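PDB 2II1: acetamidase from Bacillus halodurans, which probably hydrolyses carbon-nitrogen bonds other than peptide bonds in linear amides, and binds calcium ions. Local coordinates for residues A[23-28]-A[65-70]; A[73-78]-A[207-212]; A[157-162]-A[282-287]; A[187-192]-A[270-275]. All coordinates share one frame; numbering follows the deposited sequence.

Contact 1: A[23-28]-A[65-70]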
# COMPACT_ATOMS: atom_id res chain seq x y z
N SER A 23 -15.00 -9.21 32.65
CA SER A 23 -14.83 -7.79 32.93
C SER A 23 -13.41 -7.56 33.34
O SER A 23 -12.78 -8.47 33.90
CB SER A 23 -15.71 -7.34 34.09
OG SER A 23 -17.08 -7.54 33.83
N CYS A 24 -12.92 -6.35 33.06
CA CYS A 24 -11.66 -5.86 33.62
C CYS A 24 -11.73 -4.38 33.97
O CYS A 24 -12.73 -3.71 33.72
CB CYS A 24 -10.49 -6.12 32.65
SG CYS A 24 -10.50 -5.11 31.20
N GLN A 25 -10.67 -3.89 34.61
CA GLN A 25 -10.48 -2.47 34.85
C GLN A 25 -9.51 -1.96 33.80
O GLN A 25 -8.76 -2.74 33.22
CB GLN A 25 -9.90 -2.21 36.24
CG GLN A 25 -10.68 -2.81 37.41
CD GLN A 25 -12.11 -2.26 37.57
OE1 GLN A 25 -12.35 -1.06 37.40
NE2 GLN A 25 -13.04 -3.15 37.91
N SER A 26 -9.50 -0.65 33.59
CA SER A 26 -8.47 -0.01 32.79
C SER A 26 -7.08 -0.39 33.32
O SER A 26 -6.84 -0.36 34.53
CB SER A 26 -8.62 1.51 32.86
OG SER A 26 -7.72 2.14 31.96
N GLY A 27 -6.21 -0.80 32.40
CA GLY A 27 -4.82 -1.13 32.71
C GLY A 27 -4.56 -2.59 32.97
O GLY A 27 -3.41 -3.00 33.14
N ASP A 28 -5.62 -3.39 33.01
CA ASP A 28 -5.45 -4.83 33.22
C ASP A 28 -4.83 -5.51 32.02
O ASP A 28 -5.00 -5.06 30.87
CB ASP A 28 -6.78 -5.49 33.57
CG ASP A 28 -7.20 -5.23 35.01
OD1 ASP A 28 -6.46 -4.57 35.75
OD2 ASP A 28 -8.30 -5.69 35.41
N TYR A 65 -16.05 -6.78 28.92
CA TYR A 65 -16.54 -5.51 29.47
C TYR A 65 -15.40 -4.81 30.21
O TYR A 65 -14.89 -5.31 31.24
CB TYR A 65 -17.74 -5.74 30.43
CG TYR A 65 -18.56 -4.48 30.69
CD1 TYR A 65 -18.10 -3.50 31.58
CD2 TYR A 65 -19.76 -4.25 30.04
CE1 TYR A 65 -18.83 -2.34 31.83
CE2 TYR A 65 -20.51 -3.08 30.28
CZ TYR A 65 -20.02 -2.13 31.18
OH TYR A 65 -20.70 -0.95 31.44
N VAL A 66 -15.00 -3.65 29.68
CA VAL A 66 -13.97 -2.80 30.30
C VAL A 66 -14.68 -1.75 31.18
O VAL A 66 -15.30 -0.80 30.67
CB VAL A 66 -13.07 -2.14 29.22
CG1 VAL A 66 -11.92 -1.35 29.85
CG2 VAL A 66 -12.54 -3.20 28.26
N GLU A 67 -14.63 -1.94 32.50
CA GLU A 67 -15.33 -1.02 33.44
C GLU A 67 -14.60 0.31 33.45
O GLU A 67 -13.38 0.33 33.40
CB GLU A 67 -15.34 -1.57 34.86
CG GLU A 67 -16.08 -2.87 35.01
CD GLU A 67 -16.38 -3.24 36.46
OE1 GLU A 67 -15.89 -2.60 37.43
OE2 GLU A 67 -17.15 -4.21 36.63
N GLY A 68 -15.36 1.40 33.49
CA GLY A 68 -14.81 2.76 33.36
C GLY A 68 -14.89 3.32 31.95
O GLY A 68 -14.81 4.55 31.76
N ALA A 69 -15.04 2.41 30.96
CA ALA A 69 -15.18 2.75 29.56
C ALA A 69 -16.62 3.16 29.31
O ALA A 69 -17.54 2.41 29.62
CB ALA A 69 -14.81 1.55 28.65
N ARG A 70 -16.79 4.35 28.74
CA ARG A 70 -18.08 4.97 28.51
C ARG A 70 -18.18 5.45 27.07
O ARG A 70 -17.18 5.72 26.45
CB ARG A 70 -18.25 6.16 29.48
CG ARG A 70 -18.22 5.77 30.97
CD ARG A 70 -19.45 4.94 31.32
NE ARG A 70 -19.51 4.58 32.73
CZ ARG A 70 -20.56 4.02 33.32
NH1 ARG A 70 -21.67 3.77 32.63
NH2 ARG A 70 -20.52 3.73 34.62
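Gln25 and Glu67 carry the side-chain hydrogen bond of this parallel strand pair, in which strands 23-25 and 65-67 lie next to each other and each runs into a type II beta turn, 25-28 and 66-69. In both residues CG stands anti to the carbonyl carbon, but Gln25 bends at chi2 (-63°) whereas Glu67 stays extended beyond CG. The two side chains cross obliquely, with amide and carboxylate planes 88° apart. Gln25 NE2 donates to Glu67 OE1 over 2.9 Å; the oxygen lies near the amide plane, while the N-H comes down from above the carboxylate plane. On the same face, toward the start of the strand pair, Ser23 OG rests 3.9 Å from Tyr65 CB, and the phenol ring swings away from strand 23-25. On the other face Cys24 SG, in the crowded position between backbone N and carbonyl carbon, meets Val66 CG2 at 4.1 Å; both side chains also pack on Val207 of strand 201-210. The parallel register is evident from the backbone: Cys24 N donates to Tyr65 O (2.9 Å) and Cys24 O accepts from Glu67 N (2.9 Å), so Cys24 straddles Val66. Gly27 and Gly68 take the third positions of the turns, where their positive phi suits a residue without CB. The first turn is tied by Gln25 N, which donates almost straight (171°) to Asp28 OD2 at 3.1 Å.

Contact 2: A[73-78]-A[207-212]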
# COMPACT_ATOMS: atom_id res chain seq x y z
N ASP A 73 -15.37 7.47 24.80
CA ASP A 73 -13.98 7.11 25.14
C ASP A 73 -13.40 6.32 23.96
O ASP A 73 -14.08 6.02 22.99
CB ASP A 73 -13.91 6.25 26.43
CG ASP A 73 -14.40 7.00 27.70
OD1 ASP A 73 -14.82 8.16 27.62
OD2 ASP A 73 -14.40 6.39 28.79
N MSE A 74 -12.12 6.00 24.07
CA MSE A 74 -11.50 5.02 23.21
C MSE A 74 -10.74 4.01 24.04
O MSE A 74 -10.42 4.27 25.22
CB MSE A 74 -10.60 5.68 22.14
CG MSE A 74 -9.67 6.77 22.58
SE MSE A 74 -8.32 7.14 21.16
CE MSE A 74 -6.82 7.68 22.34
N LEU A 75 -10.51 2.83 23.47
CA LEU A 75 -9.63 1.87 24.12
C LEU A 75 -8.26 2.04 23.53
O LEU A 75 -8.11 2.22 22.31
CB LEU A 75 -10.09 0.44 23.91
CG LEU A 75 -11.37 -0.00 24.61
CD1 LEU A 75 -11.59 -1.44 24.29
CD2 LEU A 75 -11.32 0.23 26.13
N GLU A 76 -7.27 1.99 24.41
CA GLU A 76 -5.87 1.92 24.04
C GLU A 76 -5.37 0.51 24.35
O GLU A 76 -5.29 0.11 25.50
CB GLU A 76 -5.06 2.97 24.80
CG GLU A 76 -3.57 2.89 24.53
CD GLU A 76 -2.79 3.84 25.38
OE1 GLU A 76 -2.57 3.53 26.56
OE2 GLU A 76 -2.39 4.90 24.88
N ILE A 77 -5.06 -0.26 23.31
CA ILE A 77 -4.80 -1.68 23.48
C ILE A 77 -3.40 -2.04 23.01
O ILE A 77 -3.08 -1.96 21.83
CB ILE A 77 -5.81 -2.55 22.73
CG1 ILE A 77 -7.24 -2.16 23.12
CG2 ILE A 77 -5.48 -4.04 23.00
CD1 ILE A 77 -8.30 -2.34 22.02
N GLU A 78 -2.58 -2.44 23.98
CA GLU A 78 -1.19 -2.76 23.75
C GLU A 78 -1.03 -4.27 23.54
O GLU A 78 -1.27 -5.05 24.44
CB GLU A 78 -0.41 -2.28 24.95
CG GLU A 78 -0.60 -0.74 25.17
CD GLU A 78 -0.75 -0.31 26.63
OE1 GLU A 78 0.29 -0.03 27.28
OE2 GLU A 78 -1.90 -0.23 27.12
N VAL A 207 -5.29 -3.47 28.30
CA VAL A 207 -6.37 -2.61 27.85
C VAL A 207 -6.49 -1.35 28.72
O VAL A 207 -6.70 -1.45 29.95
CB VAL A 207 -7.71 -3.40 27.76
CG1 VAL A 207 -8.03 -4.12 29.07
CG2 VAL A 207 -8.85 -2.47 27.34
N ASN A 208 -6.34 -0.17 28.09
CA ASN A 208 -6.49 1.11 28.78
C ASN A 208 -7.69 1.87 28.26
O ASN A 208 -8.02 1.79 27.08
CB ASN A 208 -5.25 1.99 28.67
CG ASN A 208 -4.02 1.31 29.20
OD1 ASN A 208 -4.04 0.69 30.26
ND2 ASN A 208 -2.92 1.43 28.47
N VAL A 209 -8.36 2.58 29.17
CA VAL A 209 -9.49 3.42 28.80
C VAL A 209 -8.95 4.82 28.69
O VAL A 209 -8.21 5.29 29.57
CB VAL A 209 -10.62 3.36 29.83
CG1 VAL A 209 -11.68 4.43 29.52
CG2 VAL A 209 -11.23 1.99 29.85
N LYS A 210 -9.24 5.46 27.56
CA LYS A 210 -8.84 6.84 27.32
C LYS A 210 -10.11 7.65 27.21
O LYS A 210 -11.01 7.31 26.44
CB LYS A 210 -7.96 7.00 26.06
CG LYS A 210 -6.60 6.32 26.14
CD LYS A 210 -5.69 6.94 27.20
CE LYS A 210 -5.04 5.87 28.07
NZ LYS A 210 -4.91 6.29 29.51
N LYS A 211 -10.19 8.73 27.98
CA LYS A 211 -11.40 9.49 28.12
C LYS A 211 -11.59 10.54 27.04
O LYS A 211 -12.70 11.03 26.85
CB LYS A 211 -11.47 10.11 29.52
CG LYS A 211 -11.69 9.04 30.57
CD LYS A 211 -13.18 8.69 30.63
CE LYS A 211 -13.48 7.36 31.30
NZ LYS A 211 -14.93 7.03 31.12
N GLU A 212 -10.52 10.88 26.31
CA GLU A 212 -10.67 11.77 25.18
C GLU A 212 -10.27 11.05 23.92
O GLU A 212 -9.18 10.49 23.81
CB GLU A 212 -9.84 13.04 25.33
CG GLU A 212 -10.50 14.23 24.58
CD GLU A 212 -9.50 15.14 23.90
OE1 GLU A 212 -8.52 15.56 24.57
OE2 GLU A 212 -9.69 15.45 22.70
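Strands 74-78 and 207-210 run antiparallel, 152° between their directions, as neighbours in the large mixed sheet, with Met74-Lys210 and Glu76-Asn208 as hydrogen-bonded pairs and Leu75-Val209 and Ile77-Val207 as non-hydrogen-bonded ones. The straightest bond runs from Glu76 N to Asn208 O, 2.8 Å at 172°. On the apolar face Leu75 CD2 touches Val207 CG2 (3.9 Å) and Val209 CG2 (4.1 Å), and Val66 of strand 60-67 packs over all three residues. The opposite face, with Glu76, Asn208, Lys210 and the selenomethionine Met74, is mixed: Met74 CG lies 3.9 Å from Lys210 CB. The extended Glu76 lies alongside Asn208, their planes 72° apart, and OE1 accepts from Asn208 ND2 at 2.9 Å, although ND2 is less surely placed. Just before strand 74-78, Asp73 lies beside Lys211, which follows strand 207-210; Arg70 N also donates to the carboxylate, and Lys211 NZ to Gly68 O. An alanine at Asp73 would remove the carboxylate shared by Lys211 NZ and Arg70 N and would probably loosen the tie between Lys211 and Arg70. The salt bridge from Lys211 NZ to Asp73 OD2 is very short, 2.5 Å, and OD2 sits too close to a neighbouring atom in the model, so its place is less sure.

Contact 3: A[157-162]-A[282-287]. With CA (calcium ion), chain E.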
# COMPACT_ATOMS: atom_id res chain seq x y z
N ASP A 157 -8.01 -7.16 8.88
CA ASP A 157 -6.85 -7.82 8.28
C ASP A 157 -5.68 -6.88 7.99
O ASP A 157 -5.22 -6.74 6.85
CB ASP A 157 -7.28 -8.65 7.06
CG ASP A 157 -8.18 -9.81 7.46
OD1 ASP A 157 -8.02 -10.33 8.58
OD2 ASP A 157 -9.04 -10.21 6.65
N THR A 158 -5.18 -6.26 9.06
CA THR A 158 -4.10 -5.27 9.02
C THR A 158 -2.89 -5.91 9.68
O THR A 158 -2.92 -6.25 10.88
CB THR A 158 -4.58 -3.94 9.71
OG1 THR A 158 -5.61 -3.36 8.92
CG2 THR A 158 -3.47 -2.91 9.88
N LYS A 159 -1.83 -6.08 8.90
CA LYS A 159 -0.65 -6.82 9.34
C LYS A 159 0.19 -6.08 10.38
O LYS A 159 1.03 -6.68 11.05
CB LYS A 159 0.21 -7.29 8.13
CG LYS A 159 1.16 -6.24 7.54
CD LYS A 159 2.01 -6.82 6.42
CE LYS A 159 2.91 -5.74 5.84
NZ LYS A 159 3.86 -6.22 4.78
N ASP A 160 -0.06 -4.79 10.53
CA ASP A 160 0.63 -4.01 11.56
C ASP A 160 0.01 -4.21 12.94
O ASP A 160 0.58 -3.77 13.95
CB ASP A 160 0.66 -2.52 11.17
CG ASP A 160 1.64 -2.25 10.03
OD1 ASP A 160 2.80 -2.67 10.14
OD2 ASP A 160 1.25 -1.62 9.01
N ILE A 161 -1.12 -4.89 12.99
CA ILE A 161 -1.72 -5.30 14.28
C ILE A 161 -1.04 -6.57 14.76
O ILE A 161 -1.52 -7.69 14.53
CB ILE A 161 -3.25 -5.43 14.19
CG1 ILE A 161 -3.88 -4.13 13.70
CG2 ILE A 161 -3.88 -5.77 15.57
CD1 ILE A 161 -5.41 -4.12 13.75
N LYS A 162 0.09 -6.36 15.43
CA LYS A 162 1.08 -7.39 15.70
C LYS A 162 1.72 -7.07 17.02
O LYS A 162 1.45 -6.03 17.59
CB LYS A 162 2.14 -7.47 14.60
CG LYS A 162 3.03 -6.28 14.48
CD LYS A 162 3.73 -6.28 13.13
CE LYS A 162 4.70 -5.11 13.01
NZ LYS A 162 5.59 -4.95 14.19
N THR A 282 -10.16 -2.39 3.32
CA THR A 282 -9.52 -1.60 4.38
C THR A 282 -8.18 -1.06 3.90
O THR A 282 -7.44 -1.77 3.26
CB THR A 282 -9.30 -2.43 5.63
OG1 THR A 282 -10.55 -2.96 6.06
CG2 THR A 282 -8.68 -1.58 6.76
N ALA A 283 -7.91 0.20 4.22
CA ALA A 283 -6.69 0.93 3.86
C ALA A 283 -6.20 1.64 5.09
O ALA A 283 -6.98 1.85 6.05
CB ALA A 283 -6.99 1.94 2.76
N ARG A 284 -4.91 1.98 5.10
CA ARG A 284 -4.33 2.80 6.20
C ARG A 284 -3.35 3.84 5.71
O ARG A 284 -2.56 3.57 4.81
CB ARG A 284 -3.68 1.96 7.33
CG ARG A 284 -2.57 1.03 6.94
CD ARG A 284 -2.47 -0.15 7.91
NE ARG A 284 -1.22 -0.89 7.71
CZ ARG A 284 -1.00 -1.76 6.73
NH1 ARG A 284 -1.95 -2.05 5.86
NH2 ARG A 284 0.17 -2.36 6.61
N PHE A 285 -3.41 5.02 6.32
CA PHE A 285 -2.39 6.04 6.07
C PHE A 285 -1.45 6.08 7.25
O PHE A 285 -1.90 6.26 8.40
CB PHE A 285 -2.97 7.44 5.86
CG PHE A 285 -2.01 8.35 5.16
CD1 PHE A 285 -1.01 9.00 5.86
CD2 PHE A 285 -2.03 8.45 3.79
CE1 PHE A 285 -0.07 9.77 5.19
CE2 PHE A 285 -1.13 9.22 3.13
CZ PHE A 285 -0.15 9.90 3.84
N SER A 286 -0.15 6.00 6.94
CA SER A 286 0.91 5.88 7.92
C SER A 286 1.91 7.06 7.82
O SER A 286 2.39 7.40 6.72
CB SER A 286 1.64 4.56 7.72
OG SER A 286 2.78 4.45 8.53
N LEU A 287 2.19 7.67 8.98
CA LEU A 287 3.22 8.70 9.07
C LEU A 287 4.16 8.45 10.28
O LEU A 287 3.70 8.08 11.36
CB LEU A 287 2.54 10.06 9.18
CG LEU A 287 3.42 11.30 9.16
CD1 LEU A 287 4.06 11.58 7.75
CD2 LEU A 287 2.62 12.48 9.67
CA CA E . -9.91 -11.85 8.19
O HOH W 1 -11.15 -12.03 6.21
O HOH W 2 -8.60 -13.70 7.24
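Arg284 sets out with CG in the crowded position between backbone N and carbonyl carbon (chi1 58°), runs extended from CG to NE, and then turns its guanidinium at chi4 (-79°); Asp160, with CG anti to the carbonyl carbon, brings its carboxylate to meet it. The contact thus joins strand 282-287 to a loop whose type I beta turn spans Thr158 to Ile161. The grip is side-on and falls on one oxygen: Arg284 NE reaches Asp160 OD2 at 2.9 Å and Arg284 NH2 the same OD2 at 2.7 Å. OD2 lies at the guanidinium edge, near its plane, but the two flat groups are 62° apart, so NE meets the anti lone pair of OD2, while NH2 comes from above the carboxylate plane. Thr158 approaches tip to tip, its CG2 over one guanidinium face and 3.5 Å from Arg284 CD. NH2 has a second anionic partner in Asp189, so Arg284 links two loops to its strand. A leucine at Arg284 would lose these salt bridges and would probably leave the carboxylates of Asp160 and the buried Asp189 less well compensated. Lys159 brushes the guanidinium obliquely through CG, while its NZ forms a salt bridge with Asp270 of the second subunit. At the loop's start Asp157 binds calcium through both oxygens, OD1 at 2.5 Å and OD2 at 2.4 Å from the ion. Asn155 and Asp182 also bind this ion, as do two waters, the nearer one, water 1, with its oxygen 2.3 Å from the metal.

Contact 4: A[187-192]-A[270-275]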
# COMPACT_ATOMS: atom_id res chain seq x y z
N MSE A 187 0.86 -13.05 6.53
CA MSE A 187 -0.09 -12.40 5.62
C MSE A 187 0.56 -11.13 5.09
O MSE A 187 1.21 -10.40 5.83
CB MSE A 187 -1.38 -12.00 6.34
CG MSE A 187 -2.56 -11.74 5.41
SE MSE A 187 -3.84 -10.51 6.22
CE MSE A 187 -2.94 -8.78 5.93
N GLY A 188 0.36 -10.87 3.80
CA GLY A 188 0.85 -9.66 3.16
C GLY A 188 -0.26 -8.66 2.93
O GLY A 188 -1.43 -9.02 2.90
N ASP A 189 0.11 -7.39 2.78
CA ASP A 189 -0.85 -6.34 2.47
C ASP A 189 -1.73 -6.79 1.29
O ASP A 189 -1.25 -7.29 0.25
CB ASP A 189 -0.15 -5.01 2.15
CG ASP A 189 0.26 -4.24 3.39
OD1 ASP A 189 -0.19 -4.58 4.53
OD2 ASP A 189 1.04 -3.28 3.22
N GLY A 190 -3.03 -6.61 1.46
CA GLY A 190 -3.96 -7.03 0.43
C GLY A 190 -4.68 -8.34 0.71
O GLY A 190 -5.82 -8.51 0.29
N GLU A 191 -4.04 -9.26 1.43
CA GLU A 191 -4.68 -10.57 1.69
C GLU A 191 -5.39 -11.10 0.43
O GLU A 191 -6.54 -11.55 0.46
CB GLU A 191 -5.68 -10.44 2.83
CG GLU A 191 -6.04 -11.77 3.46
CD GLU A 191 -7.06 -11.65 4.55
OE1 GLU A 191 -7.91 -10.73 4.45
OE2 GLU A 191 -7.01 -12.48 5.50
N ILE A 192 -4.67 -11.04 -0.70
CA ILE A 192 -5.31 -11.11 -2.02
C ILE A 192 -6.02 -12.43 -2.36
O ILE A 192 -6.97 -12.41 -3.10
CB ILE A 192 -4.36 -10.68 -3.19
CG1 ILE A 192 -3.16 -11.64 -3.37
CG2 ILE A 192 -3.94 -9.23 -3.00
CD1 ILE A 192 -3.45 -12.92 -4.22
N ASP A 270 2.73 7.58 3.84
CA ASP A 270 2.38 6.55 2.85
C ASP A 270 0.98 5.97 3.04
O ASP A 270 0.57 5.66 4.16
CB ASP A 270 3.38 5.42 2.92
CG ASP A 270 4.76 5.85 2.51
OD1 ASP A 270 5.03 5.95 1.29
OD2 ASP A 270 5.61 6.06 3.40
N LEU A 271 0.27 5.79 1.93
CA LEU A 271 -1.01 5.15 1.93
C LEU A 271 -0.76 3.68 1.66
O LEU A 271 -0.14 3.34 0.68
CB LEU A 271 -1.92 5.72 0.83
CG LEU A 271 -3.31 5.15 0.66
CD1 LEU A 271 -4.16 5.38 1.90
CD2 LEU A 271 -3.91 5.80 -0.60
N TYR A 272 -1.28 2.83 2.54
CA TYR A 272 -1.15 1.39 2.43
C TYR A 272 -2.51 0.71 2.39
O TYR A 272 -3.52 1.24 2.86
CB TYR A 272 -0.40 0.82 3.64
CG TYR A 272 1.06 1.23 3.78
CD1 TYR A 272 2.00 0.90 2.78
CD2 TYR A 272 1.50 1.93 4.89
CE1 TYR A 272 3.33 1.26 2.90
CE2 TYR A 272 2.84 2.28 5.03
CZ TYR A 272 3.74 1.95 4.02
OH TYR A 272 5.05 2.29 4.16
N VAL A 273 -2.48 -0.51 1.87
CA VAL A 273 -3.62 -1.38 1.71
C VAL A 273 -3.56 -2.46 2.78
O VAL A 273 -2.51 -3.09 2.97
CB VAL A 273 -3.58 -2.05 0.31
CG1 VAL A 273 -4.46 -3.28 0.25
CG2 VAL A 273 -3.92 -1.04 -0.81
N SER A 274 -4.67 -2.68 3.48
CA SER A 274 -4.73 -3.73 4.49
C SER A 274 -5.18 -5.03 3.86
O SER A 274 -4.47 -6.02 3.93
CB SER A 274 -5.65 -3.36 5.66
OG SER A 274 -5.03 -2.40 6.51
N GLN A 275 -6.38 -5.02 3.29
CA GLN A 275 -6.98 -6.19 2.66
C GLN A 275 -7.92 -5.69 1.59
O GLN A 275 -8.51 -4.62 1.78
CB GLN A 275 -7.76 -7.04 3.69
CG GLN A 275 -8.88 -6.33 4.50
CD GLN A 275 -10.20 -6.19 3.73
OE1 GLN A 275 -10.43 -6.88 2.72
NE2 GLN A 275 -11.07 -5.28 4.20
O HOH W 3 -0.03 -1.67 1.17
O HOH W 4 -2.28 -5.68 5.94
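Ser274 O has one firm donor, Gly190 N at 2.9 Å, and a second possible one, water 4, at 3.0 Å. The amide bond is fairly straight (157°) but comes from well above the carbonyl plane, 63° out of it, and Met187 CE, of a selenomethionine, lies against the same oxygen at 3.7 Å. Asp189 is held through both carboxylate oxygens. OD1 pairs with Arg284 of strand 281-288 and meets water 4, whereas OD2 meets water 3 at 2.8 Å, a water that in turn accepts from Val273 N. The carboxylate carbon presses on a carbonyl, Asp189 CG being 3.0 Å from Val273 O. Gly190, third residue of the type II turn 188-191, has a positive phi of 102°; a CB here would be crowded by Ile192 CG2. Val273 CG1 lies 3.8 Å from its CA. Beyond it, Glu191 and Gln275 lie side by side. Asp270 of the second subunit accepts from Asp189 N, so the turn also meets the dimer partner. Ser274 and Gln275 face Thr282, forming a classic beta bulge, and the turn docked on it carries Glu191 to the border of the calcium site, its nearest side-chain atom about 4 Å from a bound ion.

In the fold
The four contacts form two touching pairs. Contacts 1 and 2, with centres 9 Å apart, meet where Gly68 O lies 2.6 Å from Lys211 NZ and Cys24 SG packs 3.4 Å from Val207 CG1, far from the metals. Contacts 3 and 4 have centres 7 Å apart; contact 3 supplies the calcium ligand Asp157, and contact 4 borders the site through Glu191. Thr158 OG1 and Ser274 OG are probably hydrogen-bonded at 2.7 Å, and Asp157 OD2 is 2.5 Å from Glu191 OE1. Both also touch the second subunit. Contacts 2 and 3 reach the same sheet without touching, nearest atoms about 7 Å apart. Contacts 1 and 4 stand on opposite sides of the chain's centre, 32 Å between centres.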